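2-hydroxyhepta-2,4-diene-1,7-dioate isomerase (Mycobacterium abscessus, PDB 3RR6) probably acts as a metal-dependent isomerase or hydrolase of the fumarylacetoacetate hydrolase family, although its own substrate and reaction have not been established. Local coordinates at residues Pro89-Lys94 with Val214-Ala219; Glu139-Tyr144 with His208-Ile213. All coordinates share one frame; numbering follows the deposited sequence.

Interaction 1 (Pro89-Lys94 with Val214-Ala219)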
loop_
_atom_site.group_PDB
_atom_site.type_symbol
_atom_site.label_atom_id
_atom_site.label_comp_id
_atom_site.label_asym_id
_atom_site.label_seq_id
_atom_site.Cartn_x
_atom_site.Cartn_y
_atom_site.Cartn_z
ATOM N N PRO A 89 13.832 6.860 -10.893
ATOM C CA PRO A 89 12.445 6.482 -10.587
ATOM C C PRO A 89 11.419 7.026 -11.585
ATOM O O PRO A 89 11.582 8.144 -12.099
ATOM C CB PRO A 89 12.210 7.122 -9.217
ATOM C CG PRO A 89 13.562 7.192 -8.617
ATOM C CD PRO A 89 14.465 7.530 -9.746
ATOM N N VAL A 90 10.379 6.231 -11.842
ATOM C CA VAL A 90 9.232 6.664 -12.619
ATOM C C VAL A 90 8.036 6.650 -11.676
ATOM O O VAL A 90 7.676 5.586 -11.166
ATOM C CB VAL A 90 8.959 5.706 -13.799
ATOM C CG1 VAL A 90 7.671 6.086 -14.506
ATOM C CG2 VAL A 90 10.119 5.728 -14.779
ATOM N N ILE A 91 7.458 7.813 -11.404
ATOM C CA ILE A 91 6.344 7.876 -10.444
ATOM C C ILE A 91 5.037 8.226 -11.132
ATOM O O ILE A 91 5.021 8.786 -12.219
ATOM C CB ILE A 91 6.619 8.875 -9.292
ATOM C CG1 ILE A 91 6.754 10.312 -9.815
ATOM C CG2 ILE A 91 7.876 8.445 -8.533
ATOM C CD1 ILE A 91 6.795 11.382 -8.722
ATOM N N PHE A 92 3.942 7.871 -10.474
ATOM C CA PHE A 92 2.611 8.275 -10.934
ATOM C C PHE A 92 1.710 8.392 -9.730
ATOM O O PHE A 92 2.114 8.046 -8.612
ATOM C CB PHE A 92 2.050 7.284 -11.949
ATOM C CG PHE A 92 2.256 5.866 -11.567
ATOM C CD1 PHE A 92 3.438 5.214 -11.915
ATOM C CD2 PHE A 92 1.300 5.183 -10.837
ATOM C CE1 PHE A 92 3.657 3.911 -11.554
ATOM C CE2 PHE A 92 1.521 3.856 -10.469
ATOM C CZ PHE A 92 2.702 3.232 -10.825
ATOM N N ILE A 93 0.524 8.951 -9.941
ATOM C CA ILE A 93 -0.421 9.170 -8.857
ATOM C C ILE A 93 -1.693 8.377 -9.077
ATOM O O ILE A 93 -2.212 8.310 -10.196
ATOM C CB ILE A 93 -0.762 10.658 -8.690
ATOM C CG1 ILE A 93 0.436 11.393 -8.099
ATOM C CG2 ILE A 93 -1.989 10.855 -7.794
ATOM C CD1 ILE A 93 0.360 12.898 -8.234
ATOM N N LYS A 94 -2.165 7.770 -8.002
ATOM C CA LYS A 94 -3.490 7.175 -7.948
ATOM C C LYS A 94 -4.348 8.092 -7.085
ATOM O O LYS A 94 -3.902 8.553 -6.041
ATOM C CB LYS A 94 -3.425 5.766 -7.373
ATOM C CG LYS A 94 -2.677 4.779 -8.283
ATOM C CD LYS A 94 -2.319 3.461 -7.580
ATOM C CE LYS A 94 -3.476 2.508 -7.407
ATOM N NZ LYS A 94 -3.781 1.677 -8.638
ATOM N N VAL A 214 11.437 8.249 -0.914
ATOM C CA VAL A 214 10.959 9.468 -0.232
ATOM C C VAL A 214 11.760 10.683 -0.695
ATOM O O VAL A 214 11.197 11.755 -0.935
ATOM C CB VAL A 214 10.991 9.301 1.289
ATOM C CG1 VAL A 214 10.723 10.632 2.005
ATOM C CG2 VAL A 214 9.972 8.250 1.716
ATOM N N GLU A 215 13.073 10.529 -0.855
ATOM C CA GLU A 215 13.891 11.619 -1.387
ATOM C C GLU A 215 13.426 12.087 -2.772
ATOM O O GLU A 215 13.272 13.290 -3.017
ATOM C CB GLU A 215 15.376 11.232 -1.424
ATOM C CG GLU A 215 16.295 12.368 -1.835
ATOM C CD GLU A 215 17.755 11.991 -1.809
ATOM O OE1 GLU A 215 18.282 11.700 -0.723
ATOM O OE2 GLU A 215 18.386 11.999 -2.889
ATOM N N TRP A 216 13.180 11.140 -3.668
ATOM C CA TRP A 216 12.749 11.485 -5.023
ATOM C C TRP A 216 11.378 12.152 -5.020
ATOM O O TRP A 216 11.203 13.226 -5.615
ATOM C CB TRP A 216 12.729 10.237 -5.908
ATOM C CG TRP A 216 12.393 10.489 -7.341
ATOM C CD1 TRP A 216 11.152 10.417 -7.919
ATOM C CD2 TRP A 216 13.306 10.822 -8.396
ATOM N NE1 TRP A 216 11.242 10.698 -9.262
ATOM C CE2 TRP A 216 12.551 10.940 -9.583
ATOM C CE3 TRP A 216 14.689 11.021 -8.455
ATOM C CZ2 TRP A 216 13.133 11.257 -10.811
ATOM C CZ3 TRP A 216 15.261 11.338 -9.673
ATOM C CH2 TRP A 216 14.480 11.455 -10.835
ATOM N N VAL A 217 10.411 11.516 -4.368
ATOM C CA VAL A 217 9.029 12.014 -4.401
ATOM C C VAL A 217 8.939 13.375 -3.706
ATOM O O VAL A 217 8.311 14.290 -4.220
ATOM C CB VAL A 217 8.053 11.020 -3.793
ATOM C CG1 VAL A 217 6.632 11.641 -3.724
ATOM C CG2 VAL A 217 8.038 9.730 -4.601
ATOM N N SER A 218 9.578 13.513 -2.541
ATOM C CA SER A 218 9.476 14.772 -1.798
ATOM C C SER A 218 10.279 15.911 -2.419
ATOM O O SER A 218 10.063 17.061 -2.062
ATOM C CB SER A 218 9.861 14.582 -0.336
ATOM O OG SER A 218 11.264 14.440 -0.192
ATOM N N ALA A 219 11.203 15.619 -3.334
ATOM C CA ALA A 219 11.867 16.674 -4.089
ATOM C C ALA A 219 10.907 17.286 -5.114
ATOM O O ALA A 219 11.027 18.464 -5.465
ATOM C CB ALA A 219 13.111 16.120 -4.797
HETATM O O HOH W 1 9.657 10.144 -11.830
#
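Pro-89 lies flat against one face of the Trp-216 indole, its ring carbons spread over both halves of the bicycle. Pro-89 CB sits above the five-membered ring of Trp-216, 3.6 Å from the centroid of that ring and 7° off its normal, a CH-pi contact. Pro-89 CG lies over the CG-CD2 bond of the indole, 3.6 Å from Trp-216 CD2. Pro-89 CD covers the six-membered side, 3.7 Å from Trp-216 CE3. The indole is brought there by its first torsion, which sets Trp-216 CG opposite the backbone N (chi1 -176°) and carries the ring off the helix 210-220 toward the loop that leads into strand 91-94.

Ile-91 approaches the pyrrole end obliquely with its CG2 branch, 3.9 Å from Trp-216 CD1, and the same methyl reaches Val-217 CG2 at 4.1 Å. This branch thus fills the angle between the indole and the next residue of the helix. Met-70 of strand 67-70 touches both Pro-89 and Ile-91, and Ser-88 touches the indole, so the contact fastens one turn of the helix to the end of the paired strands 67-70 and 91-94 in the fumarylacetoacetate hydrolase domain.

No direct hydrogen bond crosses between the segments; a water does the polar work. The water O accepts from Trp-216 NE1 at 3.1 Å and also from Ile-91 N. The same water O donates to Pro-89 O at 2.8 Å. The chemistry is therefore mainly apolar: dispersion and CH-pi attraction hold the proline on the indole face, while one water satisfies the indole N-H and bridges it to the strand backbone.

Interaction 2 (Glu139-Tyr144 with His208-Ile213). With EDO (1,2-ethanediol), chain G.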
loop_
_atom_site.group_PDB
_atom_site.type_symbol
_atom_site.label_atom_id
_atom_site.label_comp_id
_atom_site.label_asym_id
_atom_site.label_seq_id
_atom_site.Cartn_x
_atom_site.Cartn_y
_atom_site.Cartn_z
ATOM N N GLU A 139 12.171 9.583 9.905
ATOM C CA GLU A 139 11.556 10.520 10.849
ATOM C C GLU A 139 10.262 11.146 10.307
ATOM O O GLU A 139 9.492 11.718 11.076
ATOM C CB GLU A 139 12.558 11.585 11.339
ATOM C CG GLU A 139 12.941 12.653 10.345
ATOM C CD GLU A 139 14.020 13.595 10.855
ATOM O OE1 GLU A 139 14.580 13.343 11.942
ATOM O OE2 GLU A 139 14.311 14.586 10.163
ATOM N N ASN A 140 10.022 11.020 8.998
ATOM C CA ASN A 140 8.815 11.531 8.342
ATOM C C ASN A 140 7.810 10.444 7.986
ATOM O O ASN A 140 6.765 10.750 7.407
ATOM C CB ASN A 140 9.196 12.295 7.074
ATOM C CG ASN A 140 9.904 13.599 7.390
ATOM O OD1 ASN A 140 9.276 14.552 7.848
ATOM N ND2 ASN A 140 11.226 13.625 7.204
ATOM N N ILE A 141 8.129 9.198 8.324
ATOM C CA ILE A 141 7.290 8.042 8.011
ATOM C C ILE A 141 6.547 7.568 9.254
ATOM O O ILE A 141 7.163 7.269 10.289
ATOM C CB ILE A 141 8.139 6.904 7.394
ATOM C CG1 ILE A 141 8.630 7.325 5.997
ATOM C CG2 ILE A 141 7.342 5.586 7.348
ATOM C CD1 ILE A 141 9.706 6.392 5.402
ATOM N N LEU A 142 5.219 7.514 9.161
ATOM C CA LEU A 142 4.397 6.923 10.219
ATOM C C LEU A 142 4.673 5.428 10.367
ATOM O O LEU A 142 4.929 4.926 11.474
ATOM C CB LEU A 142 2.912 7.159 9.924
ATOM C CG LEU A 142 1.921 6.508 10.882
ATOM C CD1 LEU A 142 2.098 7.075 12.286
ATOM C CD2 LEU A 142 0.478 6.708 10.403
ATOM N N GLY A 143 4.609 4.719 9.249
ATOM C CA GLY A 143 4.838 3.288 9.229
ATOM C C GLY A 143 4.522 2.710 7.867
ATOM O O GLY A 143 4.461 3.442 6.872
ATOM N N TYR A 144 4.319 1.397 7.838
ATOM C CA TYR A 144 4.213 0.650 6.577
ATOM C C TYR A 144 2.953 -0.179 6.567
ATOM O O TYR A 144 2.532 -0.702 7.595
ATOM C CB TYR A 144 5.432 -0.258 6.368
ATOM C CG TYR A 144 6.706 0.538 6.361
ATOM C CD1 TYR A 144 7.157 1.147 5.201
ATOM C CD2 TYR A 144 7.405 0.766 7.534
ATOM C CE1 TYR A 144 8.295 1.922 5.196
ATOM C CE2 TYR A 144 8.549 1.556 7.538
ATOM C CZ TYR A 144 8.979 2.132 6.375
ATOM O OH TYR A 144 10.109 2.918 6.381
ATOM N N HIS A 208 15.496 1.315 -5.795
ATOM C CA HIS A 208 15.483 2.519 -4.973
ATOM C C HIS A 208 14.803 2.138 -3.667
ATOM O O HIS A 208 13.623 1.768 -3.654
ATOM C CB HIS A 208 14.730 3.642 -5.679
ATOM C CG HIS A 208 15.266 3.953 -7.035
ATOM N ND1 HIS A 208 16.374 4.746 -7.230
ATOM C CD2 HIS A 208 14.870 3.542 -8.262
ATOM C CE1 HIS A 208 16.623 4.826 -8.524
ATOM N NE2 HIS A 208 15.728 4.108 -9.171
ATOM N N ASP A 209 15.543 2.218 -2.560
ATOM C CA ASP A 209 15.003 1.817 -1.269
ATOM C C ASP A 209 14.051 2.884 -0.724
ATOM O O ASP A 209 13.844 3.921 -1.364
ATOM C CB ASP A 209 16.117 1.427 -0.278
ATOM C CG ASP A 209 17.024 2.570 0.115
ATOM O OD1 ASP A 209 16.695 3.755 -0.085
ATOM O OD2 ASP A 209 18.133 2.272 0.648
ATOM N N VAL A 210 13.444 2.622 0.429
ATOM C CA VAL A 210 12.432 3.529 0.976
ATOM C C VAL A 210 12.968 4.960 1.078
ATOM O O VAL A 210 12.290 5.920 0.688
ATOM C CB VAL A 210 11.908 3.019 2.329
ATOM C CG1 VAL A 210 11.150 4.107 3.091
ATOM C CG2 VAL A 210 11.024 1.784 2.113
ATOM N N GLY A 211 14.178 5.106 1.598
ATOM C CA GLY A 211 14.791 6.424 1.716
ATOM C C GLY A 211 14.936 7.146 0.384
ATOM O O GLY A 211 14.622 8.330 0.265
ATOM N N ALA A 212 15.411 6.419 -0.621
ATOM C CA ALA A 212 15.605 6.955 -1.961
ATOM C C ALA A 212 14.274 7.365 -2.589
ATOM O O ALA A 212 14.189 8.384 -3.270
ATOM C CB ALA A 212 16.309 5.916 -2.835
ATOM N N ILE A 213 13.241 6.565 -2.344
ATOM C CA ILE A 213 11.902 6.852 -2.845
ATOM C C ILE A 213 11.347 8.132 -2.236
ATOM O O ILE A 213 10.844 8.992 -2.949
ATOM C CB ILE A 213 10.944 5.676 -2.573
ATOM C CG1 ILE A 213 11.365 4.455 -3.383
ATOM C CG2 ILE A 213 9.485 6.057 -2.917
ATOM C CD1 ILE A 213 10.649 3.167 -2.967
HETATM C C1 EDO G . 7.307 8.562 12.861
HETATM O O1 EDO G . 8.621 8.156 12.422
HETATM C C2 EDO G . 7.053 10.060 12.688
HETATM O O2 EDO G . 6.537 10.395 11.389
#
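Val-210, in the first turn of helix 210-220, packs on Ile-141 and Tyr-144 at the start of strand 141-152, where a classic beta bulge sets Leu-142 and Gly-143 together opposite Val-124 of strand 115-125. This is a helix-on-sheet contact of the fumarylacetoacetate hydrolase domain, and its tight part is small. A single methyl, Val-210 CG1, lies 3.6 Å from Ile-141 CD1 and also 3.6 Å from Tyr-144 OH. The extended isoleucine chain (chi2 169°) delivers its terminal methyl to the valine, the two side chains running at a slant to each other.

Tyr-144 comes from the opposite direction to Val-210, so that its hydroxyl end, rather than the centre of its ring, is the part that closes on Val-210 CG1. The second valine methyl is held more slackly: Val-210 CG2 stands 4.1 Å from Tyr-144 CE1, in an oblique approach to the ring. Ile-123 of strand 115-125 touches all three side chains and adds to the patch.

Away from this patch the contact opens. Glu-139, just before the strand, is exposed and forms a salt bridge with Arg-136, while an ethanediol, probably from the crystallisation liquor, lies by the backbone of 139-141. On the helix side, Asp-209 is also exposed and serves as N-cap. Its carboxylate turns back over the first turn (chi1 65°), and Asp-209 OD1 receives Ala-212 N at 3.0 Å, nearly along the C-O axis, with an N-H...O angle of 162°.

From the N terminus, the chain first passes 89-94, which enters strand 91-94, and then 139-144, which opens strand 141-152. Both meet helix 210-220 later in the chain. Residues 208-213 arrive first and close the shorter loop of interaction 2, with 63 residues between its segments; 214-219 follow at once and close the longer loop of interaction 1, with 119. The shorter loop lies wholly within the longer, so the two do not cross. Successive turns of one helix thus tie two separate strands together. The contacts also touch: Val-214 CG2 packs 4.1 Å from Ile-141 CD1, and Pro-89 CD 3.7 Å from His-208 CE1.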